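Local coordinates for protein similar to hydroxylamine oxidoreductase (Kuenenia stuttgartiensis, PDB 6H5L) that carries several hemes c and probably acts as an oxidoreductase, within a twelve-chain, 60-heme reductase complex of an anammox bacterium, at residues A[182-186]-A[402-406]; A[300-304]-A[331-335]; A[306-312]-A[371-375]. One frame throughout, in Å; residues are numbered along the deposited sequence.

Contact 1 of 3, residues A[182-186]-A[402-406]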
loop_
_atom_site.group_PDB
_atom_site.type_symbol
_atom_site.label_atom_id
_atom_site.label_comp_id
_atom_site.label_asym_id
_atom_site.label_seq_id
_atom_site.Cartn_x
_atom_site.Cartn_y
_atom_site.Cartn_z
ATOM N N PRO A 182 29.507 3.183 -57.829
ATOM C CA PRO A 182 30.810 3.739 -58.220
ATOM C C PRO A 182 31.080 5.131 -57.677
ATOM O O PRO A 182 32.251 5.516 -57.582
ATOM C CB PRO A 182 30.742 3.743 -59.752
ATOM C CG PRO A 182 29.284 3.854 -60.053
ATOM C CD PRO A 182 28.579 3.086 -58.969
ATOM N N TRP A 183 30.050 5.896 -57.315
ATOM C CA TRP A 183 30.277 7.256 -56.845
ATOM C C TRP A 183 30.755 7.319 -55.400
ATOM O O TRP A 183 31.078 8.411 -54.920
ATOM C CB TRP A 183 29.009 8.100 -57.012
ATOM C CG TRP A 183 27.776 7.519 -56.388
ATOM C CD1 TRP A 183 27.354 7.677 -55.099
ATOM C CD2 TRP A 183 26.788 6.707 -57.035
ATOM N NE1 TRP A 183 26.171 7.006 -54.902
ATOM C CE2 TRP A 183 25.803 6.401 -56.075
ATOM C CE3 TRP A 183 26.647 6.202 -58.332
ATOM C CZ2 TRP A 183 24.690 5.618 -56.372
ATOM C CZ3 TRP A 183 25.541 5.424 -58.624
ATOM C CH2 TRP A 183 24.579 5.138 -57.648
ATOM N N TYR A 184 30.816 6.186 -54.698
ATOM C CA TYR A 184 31.436 6.173 -53.377
ATOM C C TYR A 184 32.950 6.303 -53.496
ATOM O O TYR A 184 33.560 7.177 -52.870
ATOM C CB TYR A 184 31.056 4.891 -52.628
ATOM C CG TYR A 184 31.465 4.862 -51.165
ATOM C CD1 TYR A 184 32.777 4.589 -50.791
ATOM C CD2 TYR A 184 30.534 5.089 -50.157
ATOM C CE1 TYR A 184 33.153 4.559 -49.462
ATOM C CE2 TYR A 184 30.903 5.058 -48.821
ATOM C CZ TYR A 184 32.214 4.791 -48.482
ATOM O OH TYR A 184 32.595 4.758 -47.161
ATOM N N ALA A 185 33.571 5.435 -54.300
ATOM C CA ALA A 185 35.018 5.491 -54.483
ATOM C C ALA A 185 35.441 6.774 -55.187
ATOM O O ALA A 185 36.508 7.326 -54.896
ATOM C CB ALA A 185 35.493 4.272 -55.269
ATOM N N GLU A 186 34.620 7.260 -56.120
ATOM C CA GLU A 186 34.953 8.493 -56.825
ATOM C C GLU A 186 35.003 9.675 -55.867
ATOM O O GLU A 186 35.909 10.511 -55.949
ATOM C CB GLU A 186 33.939 8.745 -57.941
ATOM C CG GLU A 186 34.255 9.945 -58.822
ATOM C CD GLU A 186 35.530 9.769 -59.626
ATOM O OE1 GLU A 186 36.488 10.541 -59.409
ATOM O OE2 GLU A 186 35.577 8.856 -60.475
ATOM N N PRO A 402 33.356 12.439 -67.000
ATOM C CA PRO A 402 32.564 11.251 -67.341
ATOM C C PRO A 402 31.732 10.755 -66.171
ATOM O O PRO A 402 31.728 11.366 -65.098
ATOM C CB PRO A 402 33.632 10.226 -67.744
ATOM C CG PRO A 402 34.839 10.636 -66.970
ATOM C CD PRO A 402 34.797 12.139 -66.916
ATOM N N TYR A 403 31.016 9.654 -66.381
ATOM C CA TYR A 403 30.291 9.013 -65.294
ATOM C C TYR A 403 31.266 8.665 -64.169
ATOM O O TYR A 403 32.422 8.318 -64.440
ATOM C CB TYR A 403 29.583 7.756 -65.808
ATOM C CG TYR A 403 28.641 7.100 -64.823
ATOM C CD1 TYR A 403 27.332 7.542 -64.682
ATOM C CD2 TYR A 403 29.059 6.032 -64.041
ATOM C CE1 TYR A 403 26.467 6.940 -63.784
ATOM C CE2 TYR A 403 28.203 5.424 -63.141
ATOM C CZ TYR A 403 26.907 5.882 -63.017
ATOM O OH TYR A 403 26.050 5.281 -62.123
ATOM N N PRO A 404 30.848 8.767 -62.907
ATOM C CA PRO A 404 31.790 8.565 -61.797
ATOM C C PRO A 404 32.473 7.205 -61.858
ATOM O O PRO A 404 31.822 6.164 -61.973
ATOM C CB PRO A 404 30.906 8.701 -60.551
ATOM C CG PRO A 404 29.496 8.558 -61.043
ATOM C CD PRO A 404 29.507 9.129 -62.422
ATOM N N LEU A 405 33.808 7.235 -61.802
ATOM C CA LEU A 405 34.641 6.029 -61.775
ATOM C C LEU A 405 34.456 5.191 -63.039
ATOM O O LEU A 405 34.337 3.966 -62.983
ATOM C CB LEU A 405 34.359 5.196 -60.523
ATOM C CG LEU A 405 35.512 4.342 -59.994
ATOM C CD1 LEU A 405 36.492 5.195 -59.210
ATOM C CD2 LEU A 405 34.985 3.209 -59.138
ATOM N N SER A 406 34.447 5.857 -64.197
ATOM C CA SER A 406 34.277 5.139 -65.456
ATOM C C SER A 406 35.467 4.239 -65.761
ATOM O O SER A 406 35.298 3.182 -66.380
ATOM C CB SER A 406 34.052 6.127 -66.601
ATOM O OG SER A 406 32.851 6.857 -66.421
#
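Most of what holds helix 182-189 against the loop 402-406 is apolar. Pro182 lies against the Tyr403 ring, with Pro182 CG 3.6 Å from Tyr403 CE2, and its CB sits 4.0 Å from Leu405 CB. One residue on, Trp183 CB meets Pro404 CB at 4.1 Å, and Leu405 reaches further along the helix so that its CD2 comes to 4.0 Å from Ala185 CB. Leu405 is the most deeply covered residue of the ten.

The polar part is a single bond: Leu405 N donates a weak hydrogen bond to Glu186 OE2 at 2.7 Å, with a bent angle of 130°. Glu186 is also held by salt bridges to Arg189 and Arg190, so its carboxylate ties the loop to its own helix. At the aromatic end, Tyr403 OH approaches the edge of the indole, 3.5 Å from Trp183 CZ3, while hydrogen-bonding to Leu440 O.

The loop owes its shape to a type II turn from Tyr403 to Ser406, in which Leu405 takes positive phi and psi and stands at the N-cap of helix 406-412. Inside it, Ser406 OG donates a very short 2.5 Å bond to Tyr403 O. Chemically, then, this is a proline-rich apolar seam with one weak carboxylate-amide bond, and Trp183, which lines a heme c pocket, is itself part of it.

Contact 2 of 3, residues A[300-304]-A[331-335]. With HEC (heme c), chain I.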
loop_
_atom_site.group_PDB
_atom_site.type_symbol
_atom_site.label_atom_id
_atom_site.label_comp_id
_atom_site.label_asym_id
_atom_site.label_seq_id
_atom_site.Cartn_x
_atom_site.Cartn_y
_atom_site.Cartn_z
ATOM N N GLY A 300 7.734 -6.369 -48.788
ATOM C CA GLY A 300 7.865 -5.182 -49.621
ATOM C C GLY A 300 7.400 -5.413 -51.047
ATOM O O GLY A 300 7.652 -6.461 -51.647
ATOM N N ILE A 301 6.705 -4.409 -51.591
ATOM C CA ILE A 301 6.171 -4.450 -52.952
ATOM C C ILE A 301 6.698 -3.305 -53.800
ATOM O O ILE A 301 7.235 -3.527 -54.894
ATOM C CB ILE A 301 4.617 -4.455 -52.963
ATOM C CG1 ILE A 301 4.079 -5.691 -52.197
ATOM C CG2 ILE A 301 4.080 -4.412 -54.378
ATOM C CD1 ILE A 301 2.566 -5.691 -52.034
ATOM N N TRP A 302 6.515 -2.091 -53.313
ATOM C CA TRP A 302 6.975 -0.877 -54.022
ATOM C C TRP A 302 8.371 -0.541 -53.526
ATOM O O TRP A 302 8.855 0.467 -53.903
ATOM C CB TRP A 302 6.043 0.302 -53.767
ATOM C CG TRP A 302 4.733 0.276 -54.476
ATOM C CD1 TRP A 302 3.539 -0.062 -53.940
ATOM C CD2 TRP A 302 4.471 0.612 -55.841
ATOM N NE1 TRP A 302 2.552 0.052 -54.864
ATOM C CE2 TRP A 302 3.090 0.454 -56.043
ATOM C CE3 TRP A 302 5.254 1.036 -56.911
ATOM C CZ2 TRP A 302 2.484 0.698 -57.268
ATOM C CZ3 TRP A 302 4.655 1.280 -58.117
ATOM C CH2 TRP A 302 3.293 1.107 -58.296
ATOM N N ARG A 303 9.010 -1.498 -52.885
ATOM C CA ARG A 303 10.257 -1.430 -52.110
ATOM C C ARG A 303 10.687 -0.002 -51.801
ATOM O O ARG A 303 10.163 0.533 -50.895
ATOM C CB ARG A 303 11.310 -2.202 -52.899
ATOM C CG ARG A 303 10.834 -3.571 -53.336
ATOM C CD ARG A 303 10.702 -4.613 -52.266
ATOM N NE ARG A 303 11.883 -4.702 -51.458
ATOM C CZ ARG A 303 12.853 -5.576 -51.574
ATOM N NH1 ARG A 303 12.858 -6.468 -52.528
ATOM N NH2 ARG A 303 13.828 -5.568 -50.705
ATOM N N MET A 304 11.459 0.656 -52.635
ATOM C CA MET A 304 11.945 1.970 -52.247
ATOM C C MET A 304 11.138 3.099 -52.865
ATOM O O MET A 304 11.222 4.235 -52.385
ATOM C CB MET A 304 13.427 2.129 -52.608
ATOM C CG MET A 304 14.107 3.321 -51.929
ATOM S SD MET A 304 15.896 3.393 -52.155
ATOM C CE MET A 304 16.297 4.923 -51.309
ATOM N N LYS A 331 11.669 -4.257 -63.628
ATOM C CA LYS A 331 10.425 -3.568 -63.322
ATOM C C LYS A 331 9.523 -4.434 -62.451
ATOM O O LYS A 331 9.346 -5.628 -62.709
ATOM C CB LYS A 331 9.708 -3.179 -64.617
ATOM C CG LYS A 331 10.494 -2.215 -65.500
ATOM C CD LYS A 331 9.604 -1.090 -66.014
ATOM C CE LYS A 331 9.411 -1.155 -67.521
ATOM N NZ LYS A 331 10.674 -0.866 -68.251
ATOM N N ILE A 332 8.957 -3.824 -61.413
ATOM C CA ILE A 332 8.107 -4.538 -60.468
ATOM C C ILE A 332 6.732 -4.744 -61.090
ATOM O O ILE A 332 6.113 -3.797 -61.588
ATOM C CB ILE A 332 8.002 -3.768 -59.142
ATOM C CG1 ILE A 332 9.392 -3.484 -58.570
ATOM C CG2 ILE A 332 7.165 -4.548 -58.139
ATOM C CD1 ILE A 332 9.372 -2.638 -57.315
ATOM N N ASP A 333 6.249 -5.985 -61.058
ATOM C CA ASP A 333 4.894 -6.306 -61.503
ATOM C C ASP A 333 3.985 -6.221 -60.283
ATOM O O ASP A 333 3.951 -7.132 -59.452
ATOM C CB ASP A 333 4.844 -7.683 -62.152
ATOM C CG ASP A 333 3.526 -7.950 -62.853
ATOM O OD1 ASP A 333 2.657 -7.052 -62.849
ATOM O OD2 ASP A 333 3.361 -9.056 -63.408
ATOM N N ILE A 334 3.250 -5.112 -60.173
ATOM C CA ILE A 334 2.415 -4.873 -58.998
ATOM C C ILE A 334 1.342 -5.947 -58.866
ATOM O O ILE A 334 0.990 -6.361 -57.755
ATOM C CB ILE A 334 1.805 -3.460 -59.062
ATOM C CG1 ILE A 334 2.907 -2.410 -58.922
ATOM C CG2 ILE A 334 0.737 -3.269 -57.993
ATOM C CD1 ILE A 334 3.777 -2.608 -57.700
ATOM N N TYR A 335 0.819 -6.429 -59.993
ATOM C CA TYR A 335 -0.287 -7.378 -59.993
ATOM C C TYR A 335 0.165 -8.797 -60.333
ATOM O O TYR A 335 -0.604 -9.583 -60.889
ATOM C CB TYR A 335 -1.380 -6.910 -60.950
ATOM C CG TYR A 335 -1.922 -5.547 -60.586
ATOM C CD1 TYR A 335 -2.703 -5.374 -59.450
ATOM C CD2 TYR A 335 -1.642 -4.434 -61.365
ATOM C CE1 TYR A 335 -3.197 -4.132 -59.105
ATOM C CE2 TYR A 335 -2.132 -3.186 -61.027
ATOM C CZ TYR A 335 -2.909 -3.040 -59.896
ATOM O OH TYR A 335 -3.400 -1.801 -59.553
HETATM FE FE HEC I . 6.243 1.024 -43.276
HETATM C CHA HEC I . 6.497 0.770 -46.630
HETATM C CHB HEC I . 9.615 1.725 -43.035
HETATM C CHC HEC I . 5.928 1.590 -39.901
HETATM C CHD HEC I . 3.050 -0.300 -43.314
HETATM N NA HEC I . 7.761 1.309 -44.592
HETATM C C1A HEC I . 7.665 0.961 -45.925
HETATM C C2A HEC I . 9.013 0.836 -46.439
HETATM C C3A HEC I . 9.871 1.097 -45.452
HETATM C C4A HEC I . 9.102 1.401 -44.268
HETATM C CMA HEC I . 11.412 1.082 -45.547
HETATM C CAA HEC I . 9.387 0.460 -47.880
HETATM C CBA HEC I . 9.459 -1.056 -47.987
HETATM C CGA HEC I . 8.143 -1.571 -48.505
HETATM O O1A HEC I . 7.449 -2.299 -47.752
HETATM O O2A HEC I . 7.784 -1.243 -49.665
HETATM N NB HEC I . 7.547 1.508 -41.740
HETATM C C1B HEC I . 8.873 1.862 -41.887
HETATM C C2B HEC I . 9.337 2.416 -40.634
HETATM C C3B HEC I . 8.326 2.372 -39.764
HETATM C C4B HEC I . 7.175 1.806 -40.444
HETATM C CMB HEC I . 10.771 2.910 -40.356
HETATM C CAB HEC I . 8.365 2.848 -38.296
HETATM C CBB HEC I . 8.585 4.376 -38.193
HETATM N NC HEC I . 4.784 0.654 -41.863
HETATM C C1C HEC I . 4.833 1.050 -40.540
HETATM C C2C HEC I . 3.490 0.968 -39.995
HETATM C C3C HEC I . 2.745 0.297 -40.879
HETATM C C4C HEC I . 3.508 0.184 -42.109
HETATM C CMC HEC I . 3.158 1.112 -38.494
HETATM C CAC HEC I . 1.268 -0.125 -40.697
HETATM C CBC HEC I . 0.351 1.116 -40.671
HETATM N ND HEC I . 4.965 0.320 -44.747
HETATM C C1D HEC I . 3.666 -0.138 -44.538
HETATM C C2D HEC I . 3.067 -0.422 -45.823
HETATM C C3D HEC I . 4.145 -0.084 -46.861
HETATM C C4D HEC I . 5.290 0.364 -46.099
HETATM C CMD HEC I . 1.642 -0.949 -46.099
HETATM C CAD HEC I . 4.034 -0.215 -48.393
HETATM C CBD HEC I . 4.261 -1.682 -48.749
HETATM C CGD HEC I . 4.230 -1.868 -50.242
HETATM O O1D HEC I . 3.112 -1.930 -50.817
HETATM O O2D HEC I . 5.324 -1.961 -50.853
#
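Ile334, the most heavily buried residue here, lies on the indole of Trp302. Its CD1 stands 3.5 Å from the centroid of the Trp302 six-membered ring, only 12° off the normal, a clear CH-pi contact, and Ile334 CG1 is 3.5 Å from Trp302 CZ2. The same CD1 also meets Ile301 CG2 at 3.8 Å. Ile332 fills the neighbouring space: its CD1 packs 3.3 Å from Ile301 O and 4.3 Å from Arg303 CG. Trp302 NE1, on the ring edge, hydrogen-bonds Asp367 of helix 356-389.

No hydrogen bond joins the two segments; the backbone amides of Ile301 and Trp302 turn to the heme instead. Ile301 N and Trp302 N both donate to propionate oxygen O2D, at 2.9 and 2.7 Å. Arg303 NE bonds a propionate of another heme, and its guanidinium also the carbonyls of Val166 and Gly167. Two successive backbone amides gripping one carboxylate, backed by the side chains of Ile332 and Ile334, form a propionate-binding wall of a multiheme cytochrome c pocket.

Contact 3 of 3, residues A[306-312]-A[371-375]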
loop_
_atom_site.group_PDB
_atom_site.type_symbol
_atom_site.label_atom_id
_atom_site.label_comp_id
_atom_site.label_asym_id
_atom_site.label_seq_id
_atom_site.Cartn_x
_atom_site.Cartn_y
_atom_site.Cartn_z
ATOM N N THR A 306 11.604 3.738 -56.110
ATOM C CA THR A 306 12.460 4.145 -57.216
ATOM C C THR A 306 12.333 3.241 -58.432
ATOM O O THR A 306 12.332 3.736 -59.563
ATOM C CB THR A 306 13.923 4.176 -56.766
ATOM O OG1 THR A 306 14.291 2.892 -56.247
ATOM C CG2 THR A 306 14.123 5.227 -55.689
ATOM N N VAL A 307 12.230 1.934 -58.229
ATOM C CA VAL A 307 12.169 1.003 -59.362
ATOM C C VAL A 307 10.839 1.180 -60.086
ATOM O O VAL A 307 9.775 1.117 -59.444
ATOM C CB VAL A 307 12.349 -0.436 -58.878
ATOM C CG1 VAL A 307 12.145 -1.404 -60.030
ATOM C CG2 VAL A 307 13.730 -0.618 -58.263
ATOM N N PRO A 308 10.840 1.408 -61.395
ATOM C CA PRO A 308 9.582 1.640 -62.113
ATOM C C PRO A 308 8.734 0.382 -62.152
ATOM O O PRO A 308 9.262 -0.728 -62.313
ATOM C CB PRO A 308 10.045 2.038 -63.525
ATOM C CG PRO A 308 11.502 2.387 -63.386
ATOM C CD PRO A 308 12.008 1.516 -62.284
ATOM N N PRO A 309 7.417 0.508 -62.007
ATOM C CA PRO A 309 6.542 -0.659 -62.163
ATOM C C PRO A 309 6.373 -1.041 -63.627
ATOM O O PRO A 309 6.345 -0.185 -64.515
ATOM C CB PRO A 309 5.213 -0.186 -61.557
ATOM C CG PRO A 309 5.231 1.295 -61.750
ATOM C CD PRO A 309 6.671 1.708 -61.583
ATOM N N SER A 310 6.258 -2.353 -63.869
ATOM C CA SER A 310 6.065 -2.864 -65.223
ATOM C C SER A 310 4.659 -2.629 -65.754
ATOM O O SER A 310 4.412 -2.875 -66.940
ATOM C CB SER A 310 6.372 -4.364 -65.278
ATOM O OG SER A 310 5.424 -5.114 -64.534
ATOM N N ASN A 311 3.738 -2.165 -64.913
ATOM C CA ASN A 311 2.352 -1.959 -65.302
ATOM C C ASN A 311 2.117 -0.594 -65.939
ATOM O O ASN A 311 0.966 -0.150 -66.021
ATOM C CB ASN A 311 1.436 -2.138 -64.089
ATOM C CG ASN A 311 1.860 -3.299 -63.206
ATOM O OD1 ASN A 311 2.558 -3.110 -62.210
ATOM N ND2 ASN A 311 1.444 -4.507 -63.570
ATOM N N LEU A 312 3.175 0.081 -66.384
ATOM C CA LEU A 312 3.059 1.392 -67.001
ATOM C C LEU A 312 3.782 1.411 -68.339
ATOM O O LEU A 312 4.769 0.697 -68.545
ATOM C CB LEU A 312 3.626 2.500 -66.100
ATOM C CG LEU A 312 2.782 2.923 -64.898
ATOM C CD1 LEU A 312 3.469 4.044 -64.131
ATOM C CD2 LEU A 312 1.393 3.347 -65.344
ATOM N N PHE A 371 1.412 4.900 -59.240
ATOM C CA PHE A 371 1.289 4.848 -60.694
ATOM C C PHE A 371 1.354 6.246 -61.298
ATOM O O PHE A 371 2.056 6.476 -62.289
ATOM C CB PHE A 371 -0.012 4.145 -61.086
ATOM C CG PHE A 371 0.025 2.654 -60.901
ATOM C CD1 PHE A 371 1.171 1.935 -61.198
ATOM C CD2 PHE A 371 -1.083 1.974 -60.426
ATOM C CE1 PHE A 371 1.209 0.563 -61.028
ATOM C CE2 PHE A 371 -1.050 0.601 -60.251
ATOM C CZ PHE A 371 0.097 -0.105 -60.554
ATOM N N GLN A 372 0.629 7.199 -60.707
ATOM C CA GLN A 372 0.644 8.559 -61.235
ATOM C C GLN A 372 1.950 9.272 -60.906
ATOM O O GLN A 372 2.388 10.140 -61.669
ATOM C CB GLN A 372 -0.558 9.345 -60.702
ATOM C CG GLN A 372 -0.564 9.590 -59.201
ATOM C CD GLN A 372 0.167 10.861 -58.815
ATOM O OE1 GLN A 372 0.021 11.897 -59.464
ATOM N NE2 GLN A 372 0.966 10.787 -57.756
ATOM N N ALA A 373 2.589 8.919 -59.788
ATOM C CA ALA A 373 3.867 9.537 -59.448
ATOM C C ALA A 373 4.977 9.051 -60.372
ATOM O O ALA A 373 5.789 9.854 -60.852
ATOM C CB ALA A 373 4.217 9.260 -57.986
ATOM N N HIS A 374 5.030 7.740 -60.639
ATOM C CA HIS A 374 5.983 7.231 -61.620
ATOM C C HIS A 374 5.700 7.764 -63.015
ATOM O O HIS A 374 6.638 7.983 -63.789
ATOM C CB HIS A 374 5.973 5.701 -61.625
ATOM C CG HIS A 374 6.972 5.087 -60.693
ATOM N ND1 HIS A 374 6.622 4.514 -59.491
ATOM C CD2 HIS A 374 8.315 4.963 -60.790
ATOM C CE1 HIS A 374 7.705 4.061 -58.888
ATOM N NE2 HIS A 374 8.747 4.322 -59.656
ATOM N N THR A 375 4.426 7.965 -63.352
ATOM C CA THR A 375 4.087 8.607 -64.617
ATOM C C THR A 375 4.616 10.033 -64.660
ATOM O O THR A 375 5.174 10.468 -65.674
ATOM C CB THR A 375 2.568 8.590 -64.832
ATOM O OG1 THR A 375 2.125 7.238 -65.015
ATOM C CG2 THR A 375 2.180 9.422 -66.050
#
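This is loop-on-helix packing: the proline-containing loop 306-312, extended at 307-309 and part of the long connection between strand 291-292 and helix 337-350, lies across one turn of helix 356-389. His374 is the most covered residue of the two segments. Pro309 CD sits over the face of its imidazole, 3.5 Å from the ring centroid and 11° off the normal, a CH-pi contact. His374 NE2 approaches two backbone carbonyls, 3.6 Å from Thr306 O and 3.4 Å from Val307 O; the second pair has too poor an angle for a hydrogen bond. His374 ND1 makes a weak hydrogen bond back to Met370 O in its own helix.

Phe371, one turn earlier, takes the next part of the loop. Pro309 CB and Asn311 OD1 both lie at the edge of its ring, each 4.1 Å from Phe371 CE1. Asn311 is itself anchored by hydrogen bonds to Asp333 and Ile334, and Phe371 meets Trp302 edge-to-face. Leu312 then drops onto the helix backbone: Leu312 CD1 is 3.4 Å from Phe371 O, 3.9 Å from His374 CB and 3.6 Å from Thr375 OG1. That hydroxyl is already committed, since Thr375 OG1 donates to Phe371 O at 2.8 Å.

With no hydrogen bond crossing the interface, the loop and helix are matched by shape, through proline on imidazole and leucine on a helix turn where Thr375 OG1 and Phe371 O already bond each other.

Contacts 2 and 3 form one continuous patch, their centres 9 Å apart, whereas contact 1 lies about 28 and 27 Å away, between centres, and touches neither. In chain order, 182-186 comes first and 402-406 last, so contact 1 spans both others; those two interlock, their segments alternating as 300-304, 306-312, 331-335 and 371-375. The joint is direct: Ser310 N lies 2.7 Å from Ile332 O and Asn311 ND2 2.9 Å from Asp333 OD1, both probable hydrogen bonds. Long helix 356-389 supports this patch on the 371-375 turn, then leads on to the 402-406 loop. Contacts 1 and 2 nevertheless supply Trp183 and Met304 to the same heme c pocket, and contact 2 also lines others.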